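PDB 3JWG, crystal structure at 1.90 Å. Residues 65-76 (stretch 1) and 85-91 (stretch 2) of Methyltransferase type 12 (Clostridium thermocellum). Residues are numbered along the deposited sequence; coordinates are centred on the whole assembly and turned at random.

Stretch 1 65-76: VLERAKDRLKID
Stretch 2 (85-91) RISLFQS

How do the two backbones lie against each other? Stretch 1 enters as helix already begun earlier in the chain, with phi/psi near -65/-40 from Val65 through Arg72, while residues 86-90 of stretch 2 form an extended strand with phi from -90° to -158° and psi close to 140-158°. The helix and strand run nearly antiparallel, at 163°, and their axes approach to 9.1 Å, room for one layer of side chains. The CA atoms of Leu66 and Leu88 lie 7.2 Å apart, and those of Ile75 and Ile86 8.3 Å apart, which sets the register.

What holds the helix, and how does it end? Its i-to-i+4 bonds include Ala69 N to Val65 O at 2.8 Å, Arg72 N to Arg68 O at 2.8 Å and Leu73 N to Ala69 O at 2.7 Å. Lys74 then leaves helical geometry with positive phi (51/40), and a weak bond of 3.5 Å from Ile75 N to Lys70 O spans the turn. Ile75 and Asp76 begin a 3-10 segment. On the outside, Lys74 NZ forms a salt bridge with Asp71 OD1 at 3.3 Å; the accompanying hydrogen bond is weak.

Which side chains fill the space between them? Leu88 (chi1 m, chi2 t) points toward the helix and has the largest area covered by the other stretch. Leu88 CD1 lies 3.5 Å from Ile75 CD1, 4.2 Å from Lys70 CB, 4.4 Å from Leu73 CD1 and 4.5 Å from Ala69 CB. The small methyl of Ala69 and the aliphatic base of Lys70 thus join two larger hydrocarbon side chains around one leucine methyl. Ile86 (t, t) also points toward the helix: its CD1 is 3.9 Å from Leu73 CD1, and its CG2 is 4.1 Å from Ile75 CG2. Leu73 and Ile75 are both m, t. Strand alternation turns the CA-to-CB bonds of Ser87 and Phe89 away.

How does Leu66 meet the far end of the strand? Also m, t, Leu66 sets its CD2 4.4 Å from Leu88 CD2, while Leu66 CD1 reaches the backbone, 3.4 Å from both Phe89 O and Gln90 N, and lies 3.6 Å from Gln90 CB. A methyl offers these polar atoms no hydrogen bond, so the contact is van der Waals packing. Indeed, no hydrogen bond crosses between the stretches: van der Waals packing, mostly between apolar side chains, makes the contact, burying 353 Å² summed over both sides.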

# COMPACT_ATOMS: atom_id res chain seq x y z
N VAL A 65 -11.23 1.71 12.48
CA VAL A 65 -11.00 0.97 11.25
C VAL A 65 -10.43 -0.42 11.54
O VAL A 65 -10.92 -1.42 11.02
CB VAL A 65 -10.02 1.71 10.32
CG1 VAL A 65 -9.80 0.90 9.05
CG2 VAL A 65 -10.57 3.09 9.98
N LEU A 66 -9.40 -0.46 12.37
CA LEU A 66 -8.77 -1.73 12.73
C LEU A 66 -9.78 -2.68 13.36
O LEU A 66 -9.70 -3.90 13.17
CB LEU A 66 -7.60 -1.49 13.68
CG LEU A 66 -6.37 -0.86 13.01
CD1 LEU A 66 -5.34 -0.49 14.06
CD2 LEU A 66 -5.78 -1.85 12.01
N GLU A 67 -10.73 -2.12 14.10
CA GLU A 67 -11.76 -2.92 14.75
C GLU A 67 -12.68 -3.51 13.68
O GLU A 67 -13.16 -4.64 13.80
CB GLU A 67 -12.57 -2.04 15.71
CG GLU A 67 -13.13 -2.78 16.90
CD GLU A 67 -12.06 -3.49 17.70
OE1 GLU A 67 -11.06 -2.83 18.07
OE2 GLU A 67 -12.21 -4.70 17.98
N ARG A 68 -12.92 -2.74 12.62
CA ARG A 68 -13.76 -3.19 11.53
C ARG A 68 -13.00 -4.26 10.74
O ARG A 68 -13.59 -5.24 10.28
CB ARG A 68 -14.09 -2.03 10.60
CG ARG A 68 -14.86 -0.91 11.27
CD ARG A 68 -14.87 0.33 10.40
NE ARG A 68 -15.57 1.44 11.02
CZ ARG A 68 -15.57 2.68 10.54
NH1 ARG A 68 -14.90 2.96 9.43
NH2 ARG A 68 -16.24 3.64 11.16
N ALA A 69 -11.70 -4.06 10.59
CA ALA A 69 -10.87 -5.01 9.86
C ALA A 69 -10.93 -6.37 10.54
O ALA A 69 -11.22 -7.38 9.90
CB ALA A 69 -9.43 -4.51 9.79
N LYS A 70 -10.65 -6.40 11.84
CA LYS A 70 -10.66 -7.66 12.57
C LYS A 70 -12.02 -8.34 12.50
O LYS A 70 -12.11 -9.57 12.50
CB LYS A 70 -10.23 -7.45 14.03
CG LYS A 70 -10.88 -6.28 14.74
CD LYS A 70 -10.28 -6.10 16.13
CE LYS A 70 -8.78 -5.84 16.07
NZ LYS A 70 -8.19 -5.61 17.42
N ASP A 71 -13.09 -7.55 12.44
CA ASP A 71 -14.42 -8.12 12.35
C ASP A 71 -14.65 -8.67 10.94
O ASP A 71 -15.20 -9.75 10.77
CB ASP A 71 -15.48 -7.06 12.67
CG ASP A 71 -16.89 -7.62 12.62
OD1 ASP A 71 -17.13 -8.69 13.21
OD2 ASP A 71 -17.76 -6.98 11.99
N ARG A 72 -14.20 -7.91 9.94
CA ARG A 72 -14.35 -8.33 8.55
C ARG A 72 -13.48 -9.55 8.25
O ARG A 72 -13.86 -10.42 7.45
CB ARG A 72 -13.98 -7.18 7.62
CG ARG A 72 -13.91 -7.60 6.17
CD ARG A 72 -13.55 -6.44 5.26
NE ARG A 72 -13.32 -6.92 3.90
CZ ARG A 72 -12.36 -7.79 3.58
NH1 ARG A 72 -11.56 -8.27 4.52
NH2 ARG A 72 -12.23 -8.20 2.32
N LEU A 73 -12.31 -9.63 8.88
CA LEU A 73 -11.41 -10.75 8.66
C LEU A 73 -11.78 -11.97 9.51
O LEU A 73 -11.27 -13.06 9.30
CB LEU A 73 -9.97 -10.32 8.95
CG LEU A 73 -9.38 -9.26 8.01
CD1 LEU A 73 -8.08 -8.73 8.59
CD2 LEU A 73 -9.15 -9.86 6.64
N LYS A 74 -12.68 -11.77 10.48
CA LYS A 74 -13.12 -12.85 11.36
C LYS A 74 -11.92 -13.57 11.95
O LYS A 74 -11.92 -14.80 12.08
CB LYS A 74 -13.99 -13.85 10.59
CG LYS A 74 -15.26 -13.26 10.00
CD LYS A 74 -16.15 -12.65 11.07
CE LYS A 74 -17.38 -12.00 10.46
NZ LYS A 74 -18.22 -11.30 11.47
N ILE A 75 -10.90 -12.80 12.32
CA ILE A 75 -9.67 -13.36 12.87
C ILE A 75 -9.86 -14.29 14.07
O ILE A 75 -9.27 -15.37 14.11
CB ILE A 75 -8.70 -12.23 13.27
CG1 ILE A 75 -8.46 -11.30 12.07
CG2 ILE A 75 -7.38 -12.82 13.71
CD1 ILE A 75 -7.50 -10.17 12.36
N ASP A 76 -10.68 -13.88 15.03
CA ASP A 76 -10.91 -14.70 16.22
C ASP A 76 -11.64 -16.02 15.94
O ASP A 76 -12.04 -16.71 16.88
CB ASP A 76 -11.69 -13.91 17.28
CG ASP A 76 -13.08 -13.52 16.82
OD1 ASP A 76 -13.86 -14.42 16.44
OD2 ASP A 76 -13.40 -12.31 16.84
N ARG A 85 -0.41 -16.21 11.61
CA ARG A 85 0.16 -15.56 10.44
C ARG A 85 -0.17 -14.08 10.36
O ARG A 85 0.55 -13.31 9.72
CB ARG A 85 -0.35 -16.22 9.16
CG ARG A 85 -0.06 -17.71 9.01
CD ARG A 85 -0.85 -18.24 7.82
NE ARG A 85 -0.46 -17.59 6.57
CZ ARG A 85 -1.21 -17.56 5.48
NH1 ARG A 85 -2.41 -18.13 5.46
NH2 ARG A 85 -0.75 -16.96 4.38
N ILE A 86 -1.26 -13.67 11.00
CA ILE A 86 -1.69 -12.28 10.92
C ILE A 86 -1.64 -11.46 12.21
O ILE A 86 -1.91 -11.96 13.31
CB ILE A 86 -3.11 -12.21 10.33
CG1 ILE A 86 -3.50 -10.77 10.02
CG2 ILE A 86 -4.10 -12.82 11.30
CD1 ILE A 86 -4.72 -10.66 9.13
N SER A 87 -1.29 -10.19 12.04
CA SER A 87 -1.19 -9.25 13.15
C SER A 87 -1.72 -7.88 12.71
O SER A 87 -1.57 -7.49 11.55
CB SER A 87 0.27 -9.11 13.58
OG SER A 87 0.44 -8.01 14.44
N LEU A 88 -2.33 -7.16 13.64
CA LEU A 88 -2.87 -5.84 13.35
C LEU A 88 -2.57 -4.91 14.52
O LEU A 88 -2.65 -5.32 15.67
CB LEU A 88 -4.39 -5.90 13.16
CG LEU A 88 -5.00 -6.67 11.99
CD1 LEU A 88 -6.49 -6.84 12.22
CD2 LEU A 88 -4.74 -5.93 10.70
N PHE A 89 -2.22 -3.66 14.22
CA PHE A 89 -1.96 -2.69 15.28
C PHE A 89 -2.11 -1.27 14.78
O PHE A 89 -2.02 -1.00 13.58
CB PHE A 89 -0.58 -2.92 15.93
CG PHE A 89 0.59 -2.52 15.07
CD1 PHE A 89 1.08 -1.22 15.10
CD2 PHE A 89 1.25 -3.47 14.28
CE1 PHE A 89 2.21 -0.87 14.37
CE2 PHE A 89 2.38 -3.13 13.55
CZ PHE A 89 2.86 -1.83 13.59
N GLN A 90 -2.36 -0.35 15.71
CA GLN A 90 -2.55 1.05 15.38
C GLN A 90 -1.25 1.84 15.39
O GLN A 90 -0.35 1.56 16.19
CB GLN A 90 -3.56 1.68 16.35
CG GLN A 90 -4.02 3.08 15.98
CD GLN A 90 -5.16 3.58 16.85
OE1 GLN A 90 -5.69 4.67 16.63
NE2 GLN A 90 -5.54 2.79 17.84
N SER A 91 -1.16 2.81 14.49
CA SER A 91 0.02 3.66 14.40
C SER A 91 -0.30 4.93 13.62
O SER A 91 -1.13 4.91 12.71
CB SER A 91 1.17 2.93 13.70
OG SER A 91 2.26 3.82 13.50